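Local coordinates for protein caspase Nc subunit 1 (Drosophila melanogaster, PDB 2FP3) that drives programmed cell death as an initiator caspase, a cysteine endopeptidase in the cascade that activates the executioner caspases, and is represented here by its protease domain, at residues A[113-118]-A[162-167]; A[127-132]-A[305-310]; A[260-265]-A[276-281]. The protein carries 2 engineered substitutions. All blocks are in the same frame, centred on the assembly; numbering follows the deposited sequence.

Interaction 1: A[113-118]-A[162-167]; sequences KLLTMV and DHFQTA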
loop_
_atom_site.group_PDB
_atom_site.type_symbol
_atom_site.label_atom_id
_atom_site.label_comp_id
_atom_site.label_asym_id
_atom_site.label_seq_id
_atom_site.Cartn_x
_atom_site.Cartn_y
_atom_site.Cartn_z
ATOM N N LYS A 113 4.401 -16.775 3.478
ATOM C CA LYS A 113 4.648 -17.166 4.849
ATOM C C LYS A 113 4.739 -15.885 5.671
ATOM O O LYS A 113 4.192 -15.812 6.771
ATOM C CB LYS A 113 5.940 -17.980 4.966
ATOM C CG LYS A 113 6.157 -18.567 6.358
ATOM C CD LYS A 113 7.301 -19.572 6.392
ATOM C CE LYS A 113 7.463 -20.176 7.784
ATOM N NZ LYS A 113 8.483 -21.263 7.821
ATOM N N LEU A 114 5.418 -14.878 5.125
ATOM C CA LEU A 114 5.559 -13.591 5.803
ATOM C C LEU A 114 4.183 -12.980 6.020
ATOM O O LEU A 114 3.853 -12.516 7.105
ATOM C CB LEU A 114 6.363 -12.605 4.954
ATOM C CG LEU A 114 7.804 -12.907 4.574
ATOM C CD1 LEU A 114 8.333 -11.733 3.764
ATOM C CD2 LEU A 114 8.652 -13.136 5.825
ATOM N N LEU A 115 3.399 -12.974 4.948
ATOM C CA LEU A 115 2.064 -12.410 4.960
ATOM C C LEU A 115 1.229 -13.001 6.078
ATOM O O LEU A 115 0.619 -12.270 6.867
ATOM C CB LEU A 115 1.396 -12.645 3.603
ATOM C CG LEU A 115 -0.051 -12.193 3.413
ATOM C CD1 LEU A 115 -0.221 -10.725 3.779
ATOM C CD2 LEU A 115 -0.432 -12.428 1.965
ATOM N N THR A 116 1.220 -14.327 6.153
ATOM C CA THR A 116 0.455 -15.029 7.173
ATOM C C THR A 116 0.953 -14.711 8.574
ATOM O O THR A 116 0.161 -14.524 9.498
ATOM C CB THR A 116 0.533 -16.544 6.966
ATOM O OG1 THR A 116 0.125 -16.862 5.628
ATOM C CG2 THR A 116 -0.363 -17.256 7.959
ATOM N N MET A 117 2.269 -14.661 8.723
ATOM C CA MET A 117 2.898 -14.378 10.002
ATOM C C MET A 117 2.505 -12.969 10.464
ATOM O O MET A 117 2.262 -12.707 11.649
ATOM C CB MET A 117 4.415 -14.465 9.830
ATOM C CG MET A 117 5.173 -15.048 11.003
ATOM S SD MET A 117 6.958 -15.057 10.674
ATOM C CE MET A 117 7.080 -16.334 9.408
ATOM N N VAL A 118 2.445 -12.055 9.510
ATOM C CA VAL A 118 2.102 -10.687 9.814
ATOM C C VAL A 118 0.625 -10.532 10.146
ATOM O O VAL A 118 0.285 -9.974 11.191
ATOM C CB VAL A 118 2.509 -9.766 8.649
ATOM C CG1 VAL A 118 1.896 -8.387 8.823
ATOM C CG2 VAL A 118 4.037 -9.667 8.603
ATOM N N ASP A 162 -7.212 -12.744 -1.902
ATOM C CA ASP A 162 -7.986 -13.731 -1.162
ATOM C C ASP A 162 -7.462 -13.990 0.235
ATOM O O ASP A 162 -8.212 -14.389 1.126
ATOM C CB ASP A 162 -8.041 -15.037 -1.953
ATOM C CG ASP A 162 -8.992 -14.958 -3.136
ATOM O OD1 ASP A 162 -8.997 -13.922 -3.836
ATOM O OD2 ASP A 162 -9.732 -15.936 -3.370
ATOM N N HIS A 163 -6.175 -13.758 0.440
ATOM C CA HIS A 163 -5.612 -13.972 1.755
ATOM C C HIS A 163 -6.317 -13.103 2.793
ATOM O O HIS A 163 -6.339 -13.433 3.976
ATOM C CB HIS A 163 -4.121 -13.656 1.759
ATOM C CG HIS A 163 -3.488 -13.822 3.103
ATOM N ND1 HIS A 163 -3.343 -12.778 3.991
ATOM C CD2 HIS A 163 -3.041 -14.928 3.745
ATOM C CE1 HIS A 163 -2.837 -13.234 5.123
ATOM N NE2 HIS A 163 -2.645 -14.535 5.001
ATOM N N PHE A 164 -6.914 -12.004 2.344
ATOM C CA PHE A 164 -7.580 -11.086 3.252
ATOM C C PHE A 164 -9.057 -11.328 3.486
ATOM O O PHE A 164 -9.749 -10.462 4.008
ATOM C CB PHE A 164 -7.333 -9.649 2.794
ATOM C CG PHE A 164 -5.881 -9.263 2.822
ATOM C CD1 PHE A 164 -5.320 -8.697 3.963
ATOM C CD2 PHE A 164 -5.055 -9.530 1.726
ATOM C CE1 PHE A 164 -3.951 -8.399 4.016
ATOM C CE2 PHE A 164 -3.685 -9.237 1.766
ATOM C CZ PHE A 164 -3.133 -8.671 2.913
ATOM N N GLN A 165 -9.547 -12.506 3.112
ATOM C CA GLN A 165 -10.950 -12.841 3.362
ATOM C C GLN A 165 -11.081 -13.006 4.881
ATOM O O GLN A 165 -10.148 -13.475 5.541
ATOM C CB GLN A 165 -11.326 -14.145 2.657
ATOM C CG GLN A 165 -10.374 -15.300 2.938
ATOM C CD GLN A 165 -10.832 -16.603 2.313
ATOM O OE1 GLN A 165 -11.876 -17.146 2.679
ATOM N NE2 GLN A 165 -10.053 -17.111 1.366
ATOM N N THR A 166 -12.228 -12.620 5.429
ATOM C CA THR A 166 -12.458 -12.701 6.871
ATOM C C THR A 166 -12.005 -14.020 7.498
ATOM O O THR A 166 -11.486 -14.042 8.613
ATOM C CB THR A 166 -13.941 -12.497 7.204
ATOM O OG1 THR A 166 -14.681 -13.657 6.812
ATOM C CG2 THR A 166 -14.486 -11.293 6.460
ATOM N N ALA A 167 -12.201 -15.122 6.784
ATOM C CA ALA A 167 -11.798 -16.417 7.303
ATOM C C ALA A 167 -10.309 -16.460 7.624
ATOM O O ALA A 167 -9.911 -16.878 8.716
ATOM C CB ALA A 167 -12.141 -17.510 6.305
#

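Interaction 2: A[127-132]-A[305-310]; sequences TECFVM and KKLYFN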
loop_
_atom_site.group_PDB
_atom_site.type_symbol
_atom_site.label_atom_id
_atom_site.label_comp_id
_atom_site.label_asym_id
_atom_site.label_seq_id
_atom_site.Cartn_x
_atom_site.Cartn_y
_atom_site.Cartn_z
ATOM N N THR A 127 -4.047 -3.712 15.867
ATOM C CA THR A 127 -3.820 -2.519 15.087
ATOM C C THR A 127 -5.135 -1.962 14.582
ATOM O O THR A 127 -6.124 -2.693 14.438
ATOM C CB THR A 127 -2.882 -2.782 13.883
ATOM O OG1 THR A 127 -2.467 -1.525 13.343
ATOM C CG2 THR A 127 -3.590 -3.596 12.788
ATOM N N GLU A 128 -5.140 -0.664 14.304
ATOM C CA GLU A 128 -6.336 -0.006 13.814
ATOM C C GLU A 128 -6.416 -0.015 12.300
ATOM O O GLU A 128 -7.499 0.159 11.748
ATOM C CB GLU A 128 -6.379 1.456 14.293
ATOM C CG GLU A 128 -6.597 1.638 15.795
ATOM C CD GLU A 128 -6.457 3.080 16.237
ATOM O OE1 GLU A 128 -5.344 3.631 16.160
ATOM O OE2 GLU A 128 -7.468 3.665 16.663
ATOM N N CYS A 129 -5.287 -0.232 11.628
ATOM C CA CYS A 129 -5.258 -0.181 10.167
ATOM C C CYS A 129 -4.143 -1.026 9.536
ATOM O O CYS A 129 -3.031 -1.110 10.070
ATOM C CB CYS A 129 -5.101 1.291 9.743
ATOM S SG CYS A 129 -4.910 1.606 7.976
ATOM N N PHE A 130 -4.435 -1.646 8.397
ATOM C CA PHE A 130 -3.430 -2.461 7.725
ATOM C C PHE A 130 -3.146 -1.992 6.302
ATOM O O PHE A 130 -4.056 -1.849 5.488
ATOM C CB PHE A 130 -3.863 -3.923 7.672
ATOM C CG PHE A 130 -2.862 -4.817 7.003
ATOM C CD1 PHE A 130 -1.795 -5.346 7.724
ATOM C CD2 PHE A 130 -2.942 -5.069 5.636
ATOM C CE1 PHE A 130 -0.816 -6.113 7.093
ATOM C CE2 PHE A 130 -1.964 -5.837 4.989
ATOM C CZ PHE A 130 -0.900 -6.356 5.717
ATOM N N VAL A 131 -1.875 -1.758 6.003
ATOM C CA VAL A 131 -1.473 -1.340 4.667
ATOM C C VAL A 131 -0.337 -2.225 4.192
ATOM O O VAL A 131 0.666 -2.396 4.887
ATOM C CB VAL A 131 -0.976 0.124 4.632
ATOM C CG1 VAL A 131 -0.465 0.463 3.239
ATOM C CG2 VAL A 131 -2.108 1.074 5.008
ATOM N N MET A 132 -0.504 -2.825 3.021
ATOM C CA MET A 132 0.563 -3.646 2.467
ATOM C C MET A 132 0.972 -3.003 1.151
ATOM O O MET A 132 0.116 -2.570 0.373
ATOM C CB MET A 132 0.102 -5.088 2.202
ATOM C CG MET A 132 1.173 -5.941 1.481
ATOM S SD MET A 132 0.636 -7.581 0.865
ATOM C CE MET A 132 -0.409 -7.120 -0.502
ATOM N N LYS A 305 -16.246 3.616 4.704
ATOM C CA LYS A 305 -16.083 4.686 5.680
ATOM C C LYS A 305 -14.858 5.505 5.288
ATOM O O LYS A 305 -14.014 5.034 4.532
ATOM C CB LYS A 305 -15.868 4.115 7.087
ATOM C CG LYS A 305 -17.041 3.331 7.652
ATOM C CD LYS A 305 -16.659 2.739 8.997
ATOM C CE LYS A 305 -17.784 1.938 9.616
ATOM N NZ LYS A 305 -17.378 1.475 10.975
ATOM N N LYS A 306 -14.757 6.727 5.800
ATOM C CA LYS A 306 -13.606 7.560 5.490
ATOM C C LYS A 306 -12.407 7.068 6.293
ATOM O O LYS A 306 -12.554 6.554 7.414
ATOM C CB LYS A 306 -13.882 9.021 5.849
ATOM C CG LYS A 306 -15.095 9.644 5.159
ATOM C CD LYS A 306 -14.854 9.961 3.690
ATOM C CE LYS A 306 -16.139 10.509 3.066
ATOM N NZ LYS A 306 -16.008 10.871 1.630
ATOM N N LEU A 307 -11.219 7.216 5.719
ATOM C CA LEU A 307 -10.010 6.824 6.410
ATOM C C LEU A 307 -9.087 8.019 6.601
ATOM O O LEU A 307 -8.397 8.439 5.664
ATOM C CB LEU A 307 -9.261 5.725 5.645
ATOM C CG LEU A 307 -7.925 5.350 6.297
ATOM C CD1 LEU A 307 -8.165 4.994 7.751
ATOM C CD2 LEU A 307 -7.274 4.196 5.590
ATOM N N TYR A 308 -9.101 8.585 7.805
ATOM C CA TYR A 308 -8.216 9.697 8.138
ATOM C C TYR A 308 -7.103 9.057 8.953
ATOM O O TYR A 308 -7.363 8.240 9.832
ATOM C CB TYR A 308 -8.927 10.759 8.981
ATOM C CG TYR A 308 -9.897 11.606 8.200
ATOM C CD1 TYR A 308 -11.255 11.293 8.169
ATOM C CD2 TYR A 308 -9.450 12.714 7.458
ATOM C CE1 TYR A 308 -12.154 12.061 7.417
ATOM C CE2 TYR A 308 -10.338 13.485 6.703
ATOM C CZ TYR A 308 -11.686 13.155 6.689
ATOM O OH TYR A 308 -12.581 13.919 5.964
ATOM N N PHE A 309 -5.863 9.406 8.648
ATOM C CA PHE A 309 -4.733 8.832 9.354
ATOM C C PHE A 309 -4.405 9.562 10.664
ATOM O O PHE A 309 -3.718 9.008 11.535
ATOM C CB PHE A 309 -3.511 8.805 8.422
ATOM C CG PHE A 309 -3.590 7.751 7.340
ATOM C CD1 PHE A 309 -3.364 6.406 7.633
ATOM C CD2 PHE A 309 -3.913 8.097 6.032
ATOM C CE1 PHE A 309 -3.464 5.423 6.640
ATOM C CE2 PHE A 309 -4.017 7.126 5.034
ATOM C CZ PHE A 309 -3.792 5.783 5.343
ATOM N N ASN A 310 -4.912 10.788 10.802
ATOM C CA ASN A 310 -4.669 11.608 11.992
ATOM C C ASN A 310 -3.211 11.485 12.427
ATOM O O ASN A 310 -2.910 11.209 13.590
ATOM C CB ASN A 310 -5.589 11.173 13.133
ATOM C CG ASN A 310 -7.058 11.357 12.801
ATOM O OD1 ASN A 310 -7.464 12.414 12.322
ATOM N ND2 ASN A 310 -7.866 10.334 13.063
#

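Interaction 3: A[260-265]-A[276-281]; sequences CQVMAD and LKKTSE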
loop_
_atom_site.group_PDB
_atom_site.type_symbol
_atom_site.label_atom_id
_atom_site.label_comp_id
_atom_site.label_asym_id
_atom_site.label_seq_id
_atom_site.Cartn_x
_atom_site.Cartn_y
_atom_site.Cartn_z
ATOM N N CYS A 260 3.576 9.457 -1.519
ATOM C CA CYS A 260 4.193 9.877 -0.274
ATOM C C CYS A 260 4.194 11.390 -0.164
ATOM O O CYS A 260 4.016 11.934 0.930
ATOM C CB CYS A 260 5.618 9.346 -0.180
ATOM S SG CYS A 260 5.717 7.547 -0.041
ATOM N N GLN A 261 4.390 12.077 -1.289
ATOM C CA GLN A 261 4.390 13.536 -1.256
ATOM C C GLN A 261 3.014 14.028 -0.835
ATOM O O GLN A 261 2.896 14.834 0.092
ATOM C CB GLN A 261 4.755 14.126 -2.626
ATOM C CG GLN A 261 6.088 13.638 -3.178
ATOM C CD GLN A 261 6.519 14.368 -4.448
ATOM O OE1 GLN A 261 5.722 14.567 -5.370
ATOM N NE2 GLN A 261 7.792 14.754 -4.504
ATOM N N VAL A 262 1.979 13.533 -1.517
ATOM C CA VAL A 262 0.591 13.913 -1.233
ATOM C C VAL A 262 0.192 13.518 0.188
ATOM O O VAL A 262 -0.538 14.242 0.864
ATOM C CB VAL A 262 -0.389 13.240 -2.228
ATOM C CG1 VAL A 262 -1.839 13.583 -1.857
ATOM C CG2 VAL A 262 -0.070 13.689 -3.654
ATOM N N MET A 263 0.655 12.353 0.631
ATOM C CA MET A 263 0.362 11.901 1.978
ATOM C C MET A 263 1.010 12.886 2.958
ATOM O O MET A 263 0.363 13.355 3.891
ATOM C CB MET A 263 0.927 10.491 2.197
ATOM C CG MET A 263 0.081 9.368 1.622
ATOM S SD MET A 263 -1.449 9.132 2.568
ATOM C CE MET A 263 -0.832 8.099 3.903
ATOM N N ALA A 264 2.278 13.210 2.724
ATOM C CA ALA A 264 3.014 14.130 3.586
ATOM C C ALA A 264 2.335 15.483 3.753
ATOM O O ALA A 264 2.316 16.037 4.852
ATOM C CB ALA A 264 4.418 14.331 3.047
ATOM N N ASP A 265 1.775 16.016 2.669
ATOM C CA ASP A 265 1.127 17.319 2.735
ATOM C C ASP A 265 -0.349 17.303 3.111
ATOM O O ASP A 265 -0.862 18.295 3.633
ATOM C CB ASP A 265 1.305 18.065 1.408
ATOM C CG ASP A 265 2.782 18.272 1.038
ATOM O OD1 ASP A 265 3.569 18.701 1.916
ATOM O OD2 ASP A 265 3.155 18.016 -0.130
ATOM N N LEU A 276 -5.783 9.401 -2.779
ATOM C CA LEU A 276 -5.538 8.520 -3.925
ATOM C C LEU A 276 -5.961 9.208 -5.217
ATOM O O LEU A 276 -5.295 9.066 -6.230
ATOM C CB LEU A 276 -6.289 7.185 -3.776
ATOM C CG LEU A 276 -5.787 6.224 -2.693
ATOM C CD1 LEU A 276 -6.672 5.002 -2.621
ATOM C CD2 LEU A 276 -4.359 5.812 -2.985
ATOM N N LYS A 277 -7.070 9.941 -5.195
ATOM C CA LYS A 277 -7.495 10.654 -6.395
ATOM C C LYS A 277 -6.457 11.737 -6.690
ATOM O O LYS A 277 -6.088 11.937 -7.844
ATOM C CB LYS A 277 -8.864 11.303 -6.215
ATOM C CG LYS A 277 -10.041 10.336 -6.190
ATOM C CD LYS A 277 -11.307 11.113 -5.858
ATOM C CE LYS A 277 -12.406 10.238 -5.306
ATOM N NZ LYS A 277 -12.062 9.594 -4.035
ATOM N N LYS A 278 -5.981 12.415 -5.645
ATOM C CA LYS A 278 -4.961 13.456 -5.801
ATOM C C LYS A 278 -3.696 12.823 -6.358
ATOM O O LYS A 278 -3.048 13.376 -7.236
ATOM C CB LYS A 278 -4.625 14.113 -4.460
ATOM C CG LYS A 278 -4.737 15.636 -4.443
ATOM C CD LYS A 278 -3.793 16.307 -5.430
ATOM C CE LYS A 278 -4.055 17.810 -5.488
ATOM N NZ LYS A 278 -3.349 18.472 -6.619
ATOM N N THR A 279 -3.340 11.656 -5.839
ATOM C CA THR A 279 -2.158 10.967 -6.317
ATOM C C THR A 279 -2.321 10.646 -7.803
ATOM O O THR A 279 -1.438 10.943 -8.611
ATOM C CB THR A 279 -1.930 9.667 -5.525
ATOM O OG1 THR A 279 -1.809 9.982 -4.138
ATOM C CG2 THR A 279 -0.666 8.960 -5.982
ATOM N N SER A 280 -3.461 10.054 -8.156
ATOM C CA SER A 280 -3.747 9.678 -9.541
ATOM C C SER A 280 -3.803 10.866 -10.487
ATOM O O SER A 280 -3.449 10.753 -11.651
ATOM C CB SER A 280 -5.070 8.926 -9.621
ATOM O OG SER A 280 -5.513 8.807 -10.962
ATOM N N GLU A 281 -4.267 12.001 -9.993
ATOM C CA GLU A 281 -4.360 13.190 -10.812
ATOM C C GLU A 281 -2.958 13.742 -11.019
ATOM O O GLU A 281 -2.586 14.152 -12.119
ATOM C CB GLU A 281 -5.211 14.238 -10.109
ATOM C CG GLU A 281 -5.376 15.511 -10.903
ATOM C CD GLU A 281 -5.451 16.722 -10.015
ATOM O OE1 GLU A 281 -4.419 17.070 -9.393
ATOM O OE2 GLU A 281 -6.541 17.318 -9.928
#

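Interaction 1: A[113-118]-A[162-167]
T116 of helix 108-119 and H163, in the type I turn D162-Q165 that follows helix 157-162, are the nearest backbone pair, with CA atoms 8.2 Å apart, so the gap is bridged mainly by side chains. L115 does most of the work. Its CG stands over one face of the H163 imidazole, 3.5 Å from the ring centroid and 19° off the normal, a CH-pi contact in which the two side chains approach from opposing directions. Because CG is anti to the backbone N (chi1 177°), L115 extends outward from the helix and its methyls divide the task. CD2 also lies against the imidazole, while CD1 is 3.7 Å from F164 CZ. T116 passes obliquely by the imidazole at the exposed margin, but its OG1 hydrogen-bonds back to F112 O in its own helix. Within the turn, D162 O accepts from Q165 N and, at 3.3 Å, from Q165 NE2, which come from opposite faces of the carbonyl plane. F164 continues inward to L179 and L230. The example shows a helix and a turn joined by a mostly buried contact of dispersion and CH-pi type, with no hydrogen bond crossing and with T116 OG1 and D162 O each bonded on its own side.

Interaction 2: A[127-132]-A[305-310]
C129 meets L307 and F309 in a small, wholly buried apolar contact, at the point where the chain enters strand 130-139 of the caspase sheet and the segment after strand 297-301 returns to cover it. The backbones stay apart, the nearest CA atoms, those of C129 and F309, being 9.1 Å from each other, and the surfaces bury 101 Å² in all. The thiol is the centrepiece. An extended first torsion (chi1 175°) carries the sulfur of C129 across the gap, where SG lies 4.2 Å from L307 CD2 and 4.3 Å from F309 CE1. Both are loose van der Waals distances, and no hydrogen bond crosses. L307 directs its CB at the opposite segment, and one methyl of its branched end does the touching. F309 behaves differently: its CB does not point across, yet the ring swings nearer and meets the sulfur obliquely. The two partners also support one another, for L307 CG sits 4.3 Å above the plane of the F309 ring, displaced toward its rim. V131, two residues on, directs its CB the same way as C129 but remains just short of contact, at 4.8 Å.

The greasy contact is framed by an ionic one, since R61 forms a salt bridge with E128 and weak hydrogen bonds to the carbonyls of F309 and N310, linking both segments through one guanidinium. Strand 130-139 runs parallel to strands 62-68 and 177-181, with the backbones of C129 and V131 bonded to V63. F98 of strand 98-103 touches C129, V131 and F309 alike.

Interaction 3: A[260-265]-A[276-281]
Two consecutive helices, 251-266 and 272-284, pack side by side in the caspase fold, and V262 is the residue of segment 260-265 that meets K278 and T279 of the second. The helices come close here: the CA atoms of V262 and T279 are 6.5 Å apart. V262 CG1 lies 3.8 Å from K278 CB, so the lysine contributes only the root of its chain. Beyond that, K278 bends at chi2 (-61°) and leads away from V262, placing NZ 3.3 Å from E281 OE1 in a salt bridge one turn along the same helix; the ammonium meets the carboxylate on its syn side. V262 CB lies 4.0 Å from T279 OG1, with the other methyl, CG2, close by. That oxygen is no polar intruder, because it hydrogen-bonds to I275 O within its own helix and can therefore tolerate an apolar neighbour. T279 also touches Y255 and F259 of helix 251-266, which extend the interface. Around the pair, L276 reaches L234 and C236 of strand 233-237, S280 bonds to G296 O, and C260 and M263 turn to helix 82-95.

Overall arrangement
The three contacts sample different layers of one caspase domain. Interaction 2 is entirely buried and lies at the entry to a central strand of the sheet, whereas interactions 1 and 3 lie on opposite sides of the chain's centre, joining outer elements and each having one exposed residue at its margin. Interaction 2 links them: F130 meets F164 and V118 of interaction 1, and F309 meets M263 of interaction 3, while 1 and 3 remain about 15 Å apart at their nearest atoms. None has a hydrogen bond across it. The means differ, however: a leucine over an imidazole face in 1, a thiol resting against a leucine and a phenylalanine that also pack on each other in 2, and a valine against aliphatic and hydroxyl groups in 3.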